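Local coordinates for protein endonuclease PI-MtuI (Mycobacterium tuberculosis, PDB 2IMZ) that probably catalyses protein splicing as the splicing domain of the RecA intein, excising itself from a precursor and joining the flanking segments, at residues R7-V12 against L128-R133; V31-K36 against H41-V46; L59-G64 against V93-R98; L151-E154 against T158-A161. The protein carries 1 engineered substitution. All blocks are in the same frame, centred on the assembly; numbering follows the deposited sequence.

Contact 1 of 4, residues R7-V12 against L128-R133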
loop_
_atom_site.group_PDB
_atom_site.type_symbol
_atom_site.label_atom_id
_atom_site.label_comp_id
_atom_site.label_asym_id
_atom_site.label_seq_id
_atom_site.Cartn_x
_atom_site.Cartn_y
_atom_site.Cartn_z
ATOM N N ARG A 7 9.043 12.441 -9.215
ATOM C CA ARG A 7 8.097 13.477 -9.622
ATOM C C ARG A 7 6.652 12.992 -9.642
ATOM O O ARG A 7 6.313 12.019 -10.319
ATOM C CB ARG A 7 8.512 14.031 -10.994
ATOM C CG ARG A 7 9.816 14.818 -10.918
ATOM C CD ARG A 7 10.518 14.968 -12.259
ATOM N NE ARG A 7 10.962 13.684 -12.794
ATOM C CZ ARG A 7 11.872 13.551 -13.754
ATOM N NH1 ARG A 7 12.443 14.628 -14.282
ATOM N NH2 ARG A 7 12.206 12.342 -14.193
ATOM N N ILE A 8 5.810 13.686 -8.879
ATOM C CA ILE A 8 4.393 13.354 -8.759
ATOM C C ILE A 8 3.537 14.434 -9.413
ATOM O O ILE A 8 3.601 15.601 -9.029
ATOM C CB ILE A 8 3.969 13.252 -7.279
ATOM C CG1 ILE A 8 4.897 12.295 -6.525
ATOM C CG2 ILE A 8 2.520 12.779 -7.184
ATOM C CD1 ILE A 8 4.895 10.888 -7.057
ATOM N N PHE A 9 2.738 14.031 -10.393
ATOM C CA PHE A 9 1.868 14.945 -11.127
ATOM C C PHE A 9 0.526 15.175 -10.433
ATOM O O PHE A 9 -0.163 14.224 -10.080
ATOM C CB PHE A 9 1.635 14.374 -12.532
ATOM C CG PHE A 9 0.630 15.138 -13.360
ATOM C CD1 PHE A 9 0.774 16.504 -13.577
ATOM C CD2 PHE A 9 -0.424 14.470 -13.977
ATOM C CE1 PHE A 9 -0.118 17.192 -14.405
ATOM C CE2 PHE A 9 -1.319 15.149 -14.805
ATOM C CZ PHE A 9 -1.164 16.511 -15.019
ATOM N N ASP A 10 0.171 16.446 -10.232
ATOM C CA ASP A 10 -1.111 16.810 -9.624
ATOM C C ASP A 10 -1.978 17.210 -10.819
ATOM O O ASP A 10 -1.794 18.282 -11.393
ATOM C CB ASP A 10 -0.948 18.003 -8.676
ATOM C CG ASP A 10 -2.265 18.419 -8.035
ATOM O OD1 ASP A 10 -3.305 18.321 -8.714
ATOM O OD2 ASP A 10 -2.260 18.858 -6.864
ATOM N N PRO A 11 -2.927 16.344 -11.211
ATOM C CA PRO A 11 -3.816 16.596 -12.349
ATOM C C PRO A 11 -4.767 17.775 -12.209
ATOM O O PRO A 11 -5.298 18.269 -13.208
ATOM C CB PRO A 11 -4.558 15.274 -12.495
ATOM C CG PRO A 11 -4.688 14.828 -11.076
ATOM C CD PRO A 11 -3.294 15.082 -10.540
ATOM N N VAL A 12 -4.979 18.225 -10.980
ATOM C CA VAL A 12 -5.878 19.345 -10.733
ATOM C C VAL A 12 -5.218 20.688 -11.039
ATOM O O VAL A 12 -5.799 21.536 -11.722
ATOM C CB VAL A 12 -6.360 19.347 -9.275
ATOM C CG1 VAL A 12 -7.262 20.558 -9.021
ATOM C CG2 VAL A 12 -7.105 18.061 -8.981
ATOM N N LEU A 128 -11.014 11.655 -14.531
ATOM C CA LEU A 128 -10.038 12.368 -15.355
ATOM C C LEU A 128 -10.077 11.965 -16.824
ATOM O O LEU A 128 -10.517 10.869 -17.172
ATOM C CB LEU A 128 -8.624 12.128 -14.820
ATOM C CG LEU A 128 -8.289 12.625 -13.414
ATOM C CD1 LEU A 128 -6.972 12.005 -12.969
ATOM C CD2 LEU A 128 -8.200 14.146 -13.407
ATOM N N ALA A 129 -9.593 12.856 -17.682
ATOM C CA ALA A 129 -9.554 12.591 -19.115
ATOM C C ALA A 129 -8.439 11.597 -19.441
ATOM O O ALA A 129 -8.519 10.871 -20.430
ATOM C CB ALA A 129 -9.341 13.888 -19.881
ATOM N N GLU A 130 -7.401 11.562 -18.610
ATOM C CA GLU A 130 -6.292 10.637 -18.832
ATOM C C GLU A 130 -6.803 9.216 -19.024
ATOM O O GLU A 130 -7.740 8.781 -18.347
ATOM C CB GLU A 130 -5.314 10.652 -17.650
ATOM C CG GLU A 130 -4.320 11.810 -17.647
ATOM C CD GLU A 130 -4.898 13.097 -17.099
ATOM O OE1 GLU A 130 -6.134 13.167 -16.896
ATOM O OE2 GLU A 130 -4.112 14.046 -16.873
ATOM N N GLU A 131 -6.175 8.495 -19.948
ATOM C CA GLU A 131 -6.548 7.116 -20.236
ATOM C C GLU A 131 -5.399 6.221 -19.792
ATOM O O GLU A 131 -4.233 6.585 -19.933
ATOM C CB GLU A 131 -6.781 6.933 -21.741
ATOM C CG GLU A 131 -7.542 5.665 -22.099
ATOM C CD GLU A 131 -7.511 5.357 -23.584
ATOM O OE1 GLU A 131 -7.564 6.305 -24.393
ATOM O OE2 GLU A 131 -7.444 4.160 -23.940
ATOM N N LEU A 132 -5.722 5.052 -19.250
ATOM C CA LEU A 132 -4.680 4.133 -18.816
ATOM C C LEU A 132 -4.060 3.486 -20.049
ATOM O O LEU A 132 -4.728 2.768 -20.789
ATOM C CB LEU A 132 -5.268 3.061 -17.891
ATOM C CG LEU A 132 -4.288 2.070 -17.257
ATOM C CD1 LEU A 132 -3.262 2.816 -16.422
ATOM C CD2 LEU A 132 -5.059 1.087 -16.387
ATOM N N ARG A 133 -2.783 3.771 -20.279
ATOM C CA ARG A 133 -2.055 3.213 -21.414
ATOM C C ARG A 133 -0.865 2.460 -20.839
ATOM O O ARG A 133 -0.614 2.516 -19.637
ATOM C CB ARG A 133 -1.555 4.331 -22.334
ATOM C CG ARG A 133 -2.642 5.288 -22.816
ATOM C CD ARG A 133 -3.647 4.582 -23.709
ATOM N NE ARG A 133 -3.026 4.057 -24.922
ATOM C CZ ARG A 133 -2.538 4.808 -25.904
ATOM N NH1 ARG A 133 -2.596 6.131 -25.827
ATOM N NH2 ARG A 133 -1.991 4.236 -26.968
#
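Phe9 and Pro11 pack against Glu130 and Leu128 in a small surface contact. It joins strand 7-9 and the loop just after it to the loop that leads into the long strand 134-153. The two backbones stay well apart, with 8.1 Å between Pro11 CA and Leu128 CA at their closest. The meeting is therefore made by side chains. Leu128 brings both methyls to the proline ring. Its CD2 lies 3.9 Å from Pro11 CB, and its CD1 rests at 4.1 Å from Pro11 CG. The two side chains cross at about a right angle. The second meeting is polar on one side only. Phe9 holds CG anti to its nitrogen (chi1 174°), which swings the ring toward Glu130. The Glu130 side chain comes from the opposite direction, bent at chi2. Glu130 OE2 reaches the ring edge, in its plane, 3.6 Å from Phe9 CE2. The ring and carboxylate planes are 54° apart. One face of the ring is covered from within its own segment by Pro11 N, which sits over the centre. The turn that follows is fixed by Asp10: its OD1 accepts from Val12 N at 2.8 Å in an Asx turn, and its OD2 takes the backbone N of His30. Ala42 of strand 40-52 touches both Pro11 and Leu128. An oxygen at an aromatic edge faces the slightly positive C-H rim, so the Phe9-Glu130 approach is probably mildly favourable. With only this and a patch of apolar contact, the tie between the two segments is likely weak.

Contact 2 of 4, residues V31-K36 against H41-V46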
loop_
_atom_site.group_PDB
_atom_site.type_symbol
_atom_site.label_atom_id
_atom_site.label_comp_id
_atom_site.label_asym_id
_atom_site.label_seq_id
_atom_site.Cartn_x
_atom_site.Cartn_y
_atom_site.Cartn_z
ATOM N N VAL A 31 -3.409 13.670 -6.885
ATOM C CA VAL A 31 -2.591 12.828 -7.750
ATOM C C VAL A 31 -3.508 12.138 -8.738
ATOM O O VAL A 31 -4.732 12.189 -8.605
ATOM C CB VAL A 31 -1.858 11.716 -6.957
ATOM C CG1 VAL A 31 -0.988 12.322 -5.882
ATOM C CG2 VAL A 31 -2.874 10.744 -6.357
ATOM N N VAL A 32 -2.910 11.512 -9.743
ATOM C CA VAL A 32 -3.678 10.742 -10.708
ATOM C C VAL A 32 -3.729 9.360 -10.068
ATOM O O VAL A 32 -2.689 8.731 -9.858
ATOM C CB VAL A 32 -2.961 10.623 -12.066
ATOM C CG1 VAL A 32 -3.752 9.686 -12.982
ATOM C CG2 VAL A 32 -2.815 11.992 -12.706
ATOM N N ALA A 33 -4.930 8.901 -9.735
ATOM C CA ALA A 33 -5.096 7.596 -9.110
ATOM C C ALA A 33 -5.915 6.676 -9.998
ATOM O O ALA A 33 -6.874 7.107 -10.637
ATOM C CB ALA A 33 -5.776 7.751 -7.750
ATOM N N ALA A 34 -5.529 5.405 -10.037
ATOM C CA ALA A 34 -6.231 4.416 -10.842
ATOM C C ALA A 34 -7.229 3.633 -10.003
ATOM O O ALA A 34 -6.909 3.185 -8.901
ATOM C CB ALA A 34 -5.228 3.455 -11.479
ATOM N N ALA A 35 -8.438 3.467 -10.535
ATOM C CA ALA A 35 -9.492 2.720 -9.858
ATOM C C ALA A 35 -9.403 1.256 -10.287
ATOM O O ALA A 35 -8.627 0.912 -11.179
ATOM C CB ALA A 35 -10.860 3.298 -10.220
ATOM N N LYS A 36 -10.199 0.397 -9.657
ATOM C CA LYS A 36 -10.175 -1.029 -9.970
ATOM C C LYS A 36 -10.357 -1.360 -11.448
ATOM O O LYS A 36 -9.719 -2.283 -11.966
ATOM C CB LYS A 36 -11.247 -1.762 -9.160
ATOM C CG LYS A 36 -11.349 -3.244 -9.494
ATOM C CD LYS A 36 -12.459 -3.928 -8.713
ATOM C CE LYS A 36 -13.816 -3.318 -9.020
ATOM N NZ LYS A 36 -14.916 -4.055 -8.335
ATOM N N HIS A 41 -8.711 8.913 -11.720
ATOM C CA HIS A 41 -9.404 9.959 -10.976
ATOM C C HIS A 41 -8.453 10.805 -10.152
ATOM O O HIS A 41 -7.393 10.340 -9.735
ATOM C CB HIS A 41 -10.424 9.336 -10.020
ATOM C CG HIS A 41 -11.359 8.370 -10.672
ATOM N ND1 HIS A 41 -10.963 7.120 -11.096
ATOM C CD2 HIS A 41 -12.671 8.476 -10.987
ATOM C CE1 HIS A 41 -11.991 6.497 -11.642
ATOM N NE2 HIS A 41 -13.039 7.299 -11.590
ATOM N N ALA A 42 -8.842 12.049 -9.903
ATOM C CA ALA A 42 -8.024 12.926 -9.082
ATOM C C ALA A 42 -8.367 12.607 -7.630
ATOM O O ALA A 42 -9.530 12.659 -7.233
ATOM C CB ALA A 42 -8.338 14.387 -9.386
ATOM N N ARG A 43 -7.359 12.263 -6.842
ATOM C CA ARG A 43 -7.579 11.946 -5.438
ATOM C C ARG A 43 -6.523 12.655 -4.599
ATOM O O ARG A 43 -5.366 12.773 -5.003
ATOM C CB ARG A 43 -7.528 10.427 -5.220
ATOM C CG ARG A 43 -8.765 9.678 -5.731
ATOM C CD ARG A 43 -10.005 10.032 -4.902
ATOM N NE ARG A 43 -11.199 9.288 -5.301
ATOM C CZ ARG A 43 -11.985 9.605 -6.328
ATOM N NH1 ARG A 43 -11.713 10.663 -7.081
ATOM N NH2 ARG A 43 -13.056 8.868 -6.596
ATOM N N PRO A 44 -6.913 13.147 -3.416
ATOM C CA PRO A 44 -5.998 13.855 -2.522
ATOM C C PRO A 44 -5.096 12.983 -1.656
ATOM O O PRO A 44 -5.471 11.878 -1.256
ATOM C CB PRO A 44 -6.948 14.698 -1.677
ATOM C CG PRO A 44 -8.106 13.779 -1.502
ATOM C CD PRO A 44 -8.296 13.209 -2.902
ATOM N N VAL A 45 -3.898 13.489 -1.383
ATOM C CA VAL A 45 -2.947 12.801 -0.524
ATOM C C VAL A 45 -3.433 13.102 0.892
ATOM O O VAL A 45 -3.726 14.257 1.210
ATOM C CB VAL A 45 -1.522 13.359 -0.713
ATOM C CG1 VAL A 45 -0.572 12.755 0.318
ATOM C CG2 VAL A 45 -1.035 13.041 -2.127
ATOM N N VAL A 46 -3.531 12.070 1.725
ATOM C CA VAL A 46 -4.014 12.236 3.093
ATOM C C VAL A 46 -3.004 11.864 4.177
ATOM O O VAL A 46 -3.211 12.171 5.353
ATOM C CB VAL A 46 -5.314 11.434 3.308
ATOM C CG1 VAL A 46 -6.426 12.030 2.454
ATOM C CG2 VAL A 46 -5.102 9.973 2.943
#
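Val31 and Arg43 form the inner end of this contact, where the backbones are bonded in both directions. Val31 N gives to Arg43 O at 2.9 Å, and Arg43 N returns a longer bond to Val31 O at 3.2 Å. Ala33 and His41 make a second such pair. His41 N meets Ala33 O at 2.8 Å. Between them Val32 and Ala42 form a non-hydrogen-bonded pair, and Ala42 CA makes a C-H...O contact with Val31 O at 3.4 Å. Val31 sets CG1 anti to its carbonyl carbon (chi1 -58°), where it meets Val45 CG2 at 3.8 Å, at about a right angle. Val31 CG2 presses on Arg43 O at 3.5 Å. The segments are the arms of an antiparallel beta hairpin, strands 30-34 and 40-52, strongly twisted: the N-to-C axes of segments 31-34 and 41-46 lie 115° apart rather than near 180°. Val31, Ala33, His41 and Arg43 share one face, and Val153 packs on Val31 and Arg43 there. Arg43 lays CB and CG beside Ala33 CB, then its end leaves the contact: NH1 bonds back to Ala42 O at 3.0 Å and NE pairs with Glu155. Toward the turn the grip slackens. Ala35 has left the strand and touches the imidazole of His41 with its methyl alone. Lys36, exposed, makes a long, weak ion pair with Glu155 of the second subunit.

Contact 3 of 4, residues L59-G64 against V93-R98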
loop_
_atom_site.group_PDB
_atom_site.type_symbol
_atom_site.label_atom_id
_atom_site.label_comp_id
_atom_site.label_asym_id
_atom_site.label_seq_id
_atom_site.Cartn_x
_atom_site.Cartn_y
_atom_site.Cartn_z
ATOM N N LEU A 59 14.135 2.374 -13.012
ATOM C CA LEU A 59 13.472 1.903 -14.217
ATOM C C LEU A 59 13.250 3.084 -15.146
ATOM O O LEU A 59 12.422 3.951 -14.858
ATOM C CB LEU A 59 12.121 1.267 -13.866
ATOM C CG LEU A 59 12.145 0.115 -12.851
ATOM C CD1 LEU A 59 10.720 -0.328 -12.548
ATOM C CD2 LEU A 59 12.960 -1.044 -13.405
ATOM N N ARG A 60 14.004 3.142 -16.244
ATOM C CA ARG A 60 13.816 4.224 -17.201
ATOM C C ARG A 60 12.701 3.760 -18.120
ATOM O O ARG A 60 12.799 2.714 -18.759
ATOM C CB ARG A 60 15.088 4.505 -18.010
ATOM C CG ARG A 60 14.954 5.749 -18.890
ATOM C CD ARG A 60 16.313 6.265 -19.351
ATOM N NE ARG A 60 17.030 5.278 -20.153
ATOM C CZ ARG A 60 16.770 5.007 -21.428
ATOM N NH1 ARG A 60 15.805 5.655 -22.068
ATOM N NH2 ARG A 60 17.476 4.080 -22.063
ATOM N N ILE A 61 11.638 4.552 -18.172
ATOM C CA ILE A 61 10.460 4.234 -18.963
ATOM C C ILE A 61 10.542 4.864 -20.345
ATOM O O ILE A 61 11.217 5.877 -20.524
ATOM C CB ILE A 61 9.199 4.761 -18.239
ATOM C CG1 ILE A 61 9.252 4.357 -16.760
ATOM C CG2 ILE A 61 7.935 4.244 -18.915
ATOM C CD1 ILE A 61 9.393 2.862 -16.508
ATOM N N ALA A 62 9.873 4.256 -21.326
ATOM C CA ALA A 62 9.863 4.821 -22.674
ATOM C C ALA A 62 9.362 6.252 -22.497
ATOM O O ALA A 62 8.381 6.486 -21.792
ATOM C CB ALA A 62 8.917 4.029 -23.581
ATOM N N GLY A 63 10.037 7.207 -23.125
ATOM C CA GLY A 63 9.636 8.597 -22.968
ATOM C C GLY A 63 10.694 9.324 -22.159
ATOM O O GLY A 63 10.831 10.544 -22.243
ATOM N N GLY A 64 11.431 8.578 -21.343
ATOM C CA GLY A 64 12.503 9.196 -20.584
ATOM C C GLY A 64 12.421 9.316 -19.077
ATOM O O GLY A 64 13.444 9.581 -18.445
ATOM N N VAL A 93 4.457 -1.213 -18.281
ATOM C CA VAL A 93 3.912 -0.700 -17.031
ATOM C C VAL A 93 2.823 0.302 -17.373
ATOM O O VAL A 93 2.819 0.872 -18.462
ATOM C CB VAL A 93 4.997 -0.008 -16.156
ATOM C CG1 VAL A 93 6.059 -1.026 -15.749
ATOM C CG2 VAL A 93 5.627 1.158 -16.903
ATOM N N ALA A 94 1.889 0.501 -16.450
ATOM C CA ALA A 94 0.791 1.438 -16.669
ATOM C C ALA A 94 1.291 2.880 -16.670
ATOM O O ALA A 94 1.919 3.326 -15.709
ATOM C CB ALA A 94 -0.271 1.254 -15.589
ATOM N N GLN A 95 1.008 3.595 -17.756
ATOM C CA GLN A 95 1.413 4.994 -17.911
ATOM C C GLN A 95 0.245 5.789 -18.483
ATOM O O GLN A 95 -0.004 5.766 -19.690
ATOM C CB GLN A 95 2.615 5.107 -18.855
ATOM C CG GLN A 95 3.014 6.552 -19.172
ATOM C CD GLN A 95 4.097 6.650 -20.230
ATOM O OE1 GLN A 95 5.291 6.681 -19.920
ATOM N NE2 GLN A 95 3.684 6.691 -21.493
ATOM N N PRO A 96 -0.497 6.493 -17.619
ATOM C CA PRO A 96 -1.645 7.293 -18.056
ATOM C C PRO A 96 -1.256 8.402 -19.029
ATOM O O PRO A 96 -0.252 9.084 -18.837
ATOM C CB PRO A 96 -2.195 7.842 -16.743
ATOM C CG PRO A 96 -1.870 6.746 -15.770
ATOM C CD PRO A 96 -0.452 6.407 -16.148
ATOM N N ARG A 97 -2.051 8.576 -20.079
ATOM C CA ARG A 97 -1.780 9.614 -21.066
ATOM C C ARG A 97 -3.081 10.253 -21.524
ATOM O O ARG A 97 -4.102 9.577 -21.634
ATOM C CB ARG A 97 -1.089 9.038 -22.303
ATOM C CG ARG A 97 0.129 8.168 -22.059
ATOM C CD ARG A 97 0.597 7.613 -23.394
ATOM N NE ARG A 97 1.423 6.417 -23.261
ATOM C CZ ARG A 97 1.694 5.593 -24.267
ATOM N NH1 ARG A 97 1.200 5.841 -25.473
ATOM N NH2 ARG A 97 2.450 4.522 -24.072
ATOM N N ARG A 98 -3.035 11.554 -21.793
ATOM C CA ARG A 98 -4.200 12.275 -22.284
ATOM C C ARG A 98 -4.222 12.155 -23.805
ATOM O O ARG A 98 -3.181 11.984 -24.433
ATOM C CB ARG A 98 -4.124 13.756 -21.903
ATOM C CG ARG A 98 -4.354 14.043 -20.435
ATOM C CD ARG A 98 -4.188 15.526 -20.134
ATOM N NE ARG A 98 -5.039 16.364 -20.974
ATOM C CZ ARG A 98 -6.367 16.320 -20.970
ATOM N NH1 ARG A 98 -6.997 15.478 -20.167
ATOM N NH2 ARG A 98 -7.065 17.119 -21.768
#
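Ile61 turns CG1 anti to its own carbonyl carbon (chi1 -47°), and this sends CD1 toward Val93. Gln95 holds CG anti to its nitrogen (chi1 175°) and stays extended beyond it, which carries the amide to Ile61 and Ala62. Two small meetings result. Ile61 and Val93 approach tip to tip, with 4.2 Å between Ile61 CD1 and Val93 CG2. That is a loose apolar touch. Gln95 and Ile61 slide past each other in opposite directions, and the amide end comes to rest by the CG2 methyl of Ile61. The other segment closes on itself just there. Residues 61-64 form a type II beta turn, with Gly64 N bonded to Ile61 O at 2.8 Å. Positive phi angles at Gly63 (110°) and Gly64 suit residues without a side chain. The backbones remain far apart, and even the nearest pair, Ile61 CA and Val93 CA, is separated by 8.4 Å. Strand 134-153 runs as the common neighbour: Ala62 bonds to its Val136 and Val93 to its Ser135. Val164 of strand 164-166 packs on both Ile61 and Val93, while Val75 of strand 74-77 touches Val93.

Contact 4 of 4, residues L151-E154 against T158-A161. With ZN (zinc ion), chain C.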
loop_
_atom_site.group_PDB
_atom_site.type_symbol
_atom_site.label_atom_id
_atom_site.label_comp_id
_atom_site.label_asym_id
_atom_site.label_seq_id
_atom_site.Cartn_x
_atom_site.Cartn_y
_atom_site.Cartn_z
ATOM N N LEU A 151 3.350 7.961 0.151
ATOM C CA LEU A 151 2.171 8.814 0.282
ATOM C C LEU A 151 0.907 7.969 0.322
ATOM O O LEU A 151 0.849 6.911 -0.301
ATOM C CB LEU A 151 2.067 9.768 -0.912
ATOM C CG LEU A 151 3.206 10.754 -1.179
ATOM C CD1 LEU A 151 3.004 11.420 -2.543
ATOM C CD2 LEU A 151 3.248 11.799 -0.066
ATOM N N GLU A 152 -0.098 8.427 1.066
ATOM C CA GLU A 152 -1.376 7.729 1.104
ATOM C C GLU A 152 -2.352 8.581 0.318
ATOM O O GLU A 152 -2.484 9.782 0.567
ATOM C CB GLU A 152 -1.901 7.548 2.530
ATOM C CG GLU A 152 -1.400 6.297 3.226
ATOM C CD GLU A 152 -1.653 5.023 2.425
ATOM O OE1 GLU A 152 -2.824 4.709 2.096
ATOM O OE2 GLU A 152 -0.667 4.332 2.123
ATOM N N VAL A 153 -3.017 7.944 -0.637
ATOM C CA VAL A 153 -3.989 8.591 -1.508
ATOM C C VAL A 153 -5.379 8.111 -1.124
ATOM O O VAL A 153 -5.661 6.913 -1.131
ATOM C CB VAL A 153 -3.714 8.241 -2.989
ATOM C CG1 VAL A 153 -4.766 8.875 -3.892
ATOM C CG2 VAL A 153 -2.324 8.726 -3.381
ATOM N N GLU A 154 -6.247 9.055 -0.791
ATOM C CA GLU A 154 -7.604 8.723 -0.390
ATOM C C GLU A 154 -8.333 7.772 -1.337
ATOM O O GLU A 154 -8.255 7.904 -2.562
ATOM C CB GLU A 154 -8.423 10.003 -0.236
ATOM C CG GLU A 154 -9.899 9.760 0.010
ATOM C CD GLU A 154 -10.702 11.037 -0.045
ATOM O OE1 GLU A 154 -10.563 11.863 0.878
ATOM O OE2 GLU A 154 -11.464 11.219 -1.018
ATOM N N THR A 158 -3.601 4.378 -4.964
ATOM C CA THR A 158 -2.646 4.322 -6.066
ATOM C C THR A 158 -2.320 5.754 -6.482
ATOM O O THR A 158 -3.021 6.693 -6.105
ATOM C CB THR A 158 -3.208 3.560 -7.297
ATOM O OG1 THR A 158 -4.355 4.251 -7.812
ATOM C CG2 THR A 158 -3.605 2.138 -6.920
ATOM N N LEU A 159 -1.248 5.924 -7.243
ATOM C CA LEU A 159 -0.862 7.252 -7.714
ATOM C C LEU A 159 0.146 7.138 -8.838
ATOM O O LEU A 159 0.808 6.114 -8.997
ATOM C CB LEU A 159 -0.243 8.091 -6.591
ATOM C CG LEU A 159 1.175 7.703 -6.164
ATOM C CD1 LEU A 159 1.888 8.899 -5.547
ATOM C CD2 LEU A 159 1.098 6.543 -5.193
ATOM N N VAL A 160 0.257 8.203 -9.620
ATOM C CA VAL A 160 1.203 8.230 -10.714
ATOM C C VAL A 160 2.471 8.913 -10.221
ATOM O O VAL A 160 2.427 10.021 -9.688
ATOM C CB VAL A 160 0.626 8.991 -11.928
ATOM C CG1 VAL A 160 1.727 9.272 -12.946
ATOM C CG2 VAL A 160 -0.478 8.161 -12.569
ATOM N N ALA A 161 3.591 8.212 -10.370
ATOM C CA ALA A 161 4.905 8.712 -9.977
ATOM C C ALA A 161 5.786 8.504 -11.203
ATOM O O ALA A 161 5.837 7.397 -11.742
ATOM C CB ALA A 161 5.440 7.910 -8.791
HETATM ZN ZN ZN C . -2.806 3.003 0.720
#
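The flat carbonyl group of Thr158 meets Val153, whose CB and CG2 each lie 3.5 Å from Thr158 O. These atoms, together with the methyl of Ala33, crowd an oxygen that is buried and has no hydrogen-bond partner in the model. The carboxylate of Glu152 is the second flat group. Glu152 leaves its strand on the side away from 158-161. Its OE1 binds zinc at 2.2 Å, while OE2 stays 2.9 Å from the metal and is held instead by Lys74 of the second subunit. A bend at chi2 helps carry the group to the metal. Apolar packing does the rest. Val153 CG2 meets Leu159 CB at 3.9 Å, and the two side chains cross obliquely. Leu159 holds CG between its nitrogen and carbonyl carbon (chi1 73°), and its CD1 reaches Leu151 CD1 at 4.1 Å, at about a right angle. Val31 of the neighbouring hairpin touches both Val153 and Leu159. Thr158 OG1 accepts a hydrogen bond from Ala34 N. His157 of the same chain and His167 of the second subunit bind the same zinc as Glu152, and the modified residue 168 also belongs to the metal site. That residue is an aminosuccinimide, the product of asparagine cyclisation, and it accepts a bond from Val153 N. This is consistent with the splicing centre of an intein.

Contact 4 is fully buried and contact 1 lies at the surface; contacts 2 and 3 are partly buried. Contacts 2 and 4 are the closest pair, their centres about 6 Å apart, and are joined by backbone bonding between strands 40-52 and 134-153. Contact 2 alone is held by hydrogen bonds between its segments. The others depend on side chains: apolar at 151-154 against 158-161, mixed at contacts 1 and 3. Contacts 2 and 3 are nested inside the loop closed by contact 1. Segment 128-133 also bonds to 93-98 through Arg133 with Gln95 and Glu131 with Arg97. Contacts 3 and 4 lie on opposite sides of the chain's centre, yet Pro96 touches Val160.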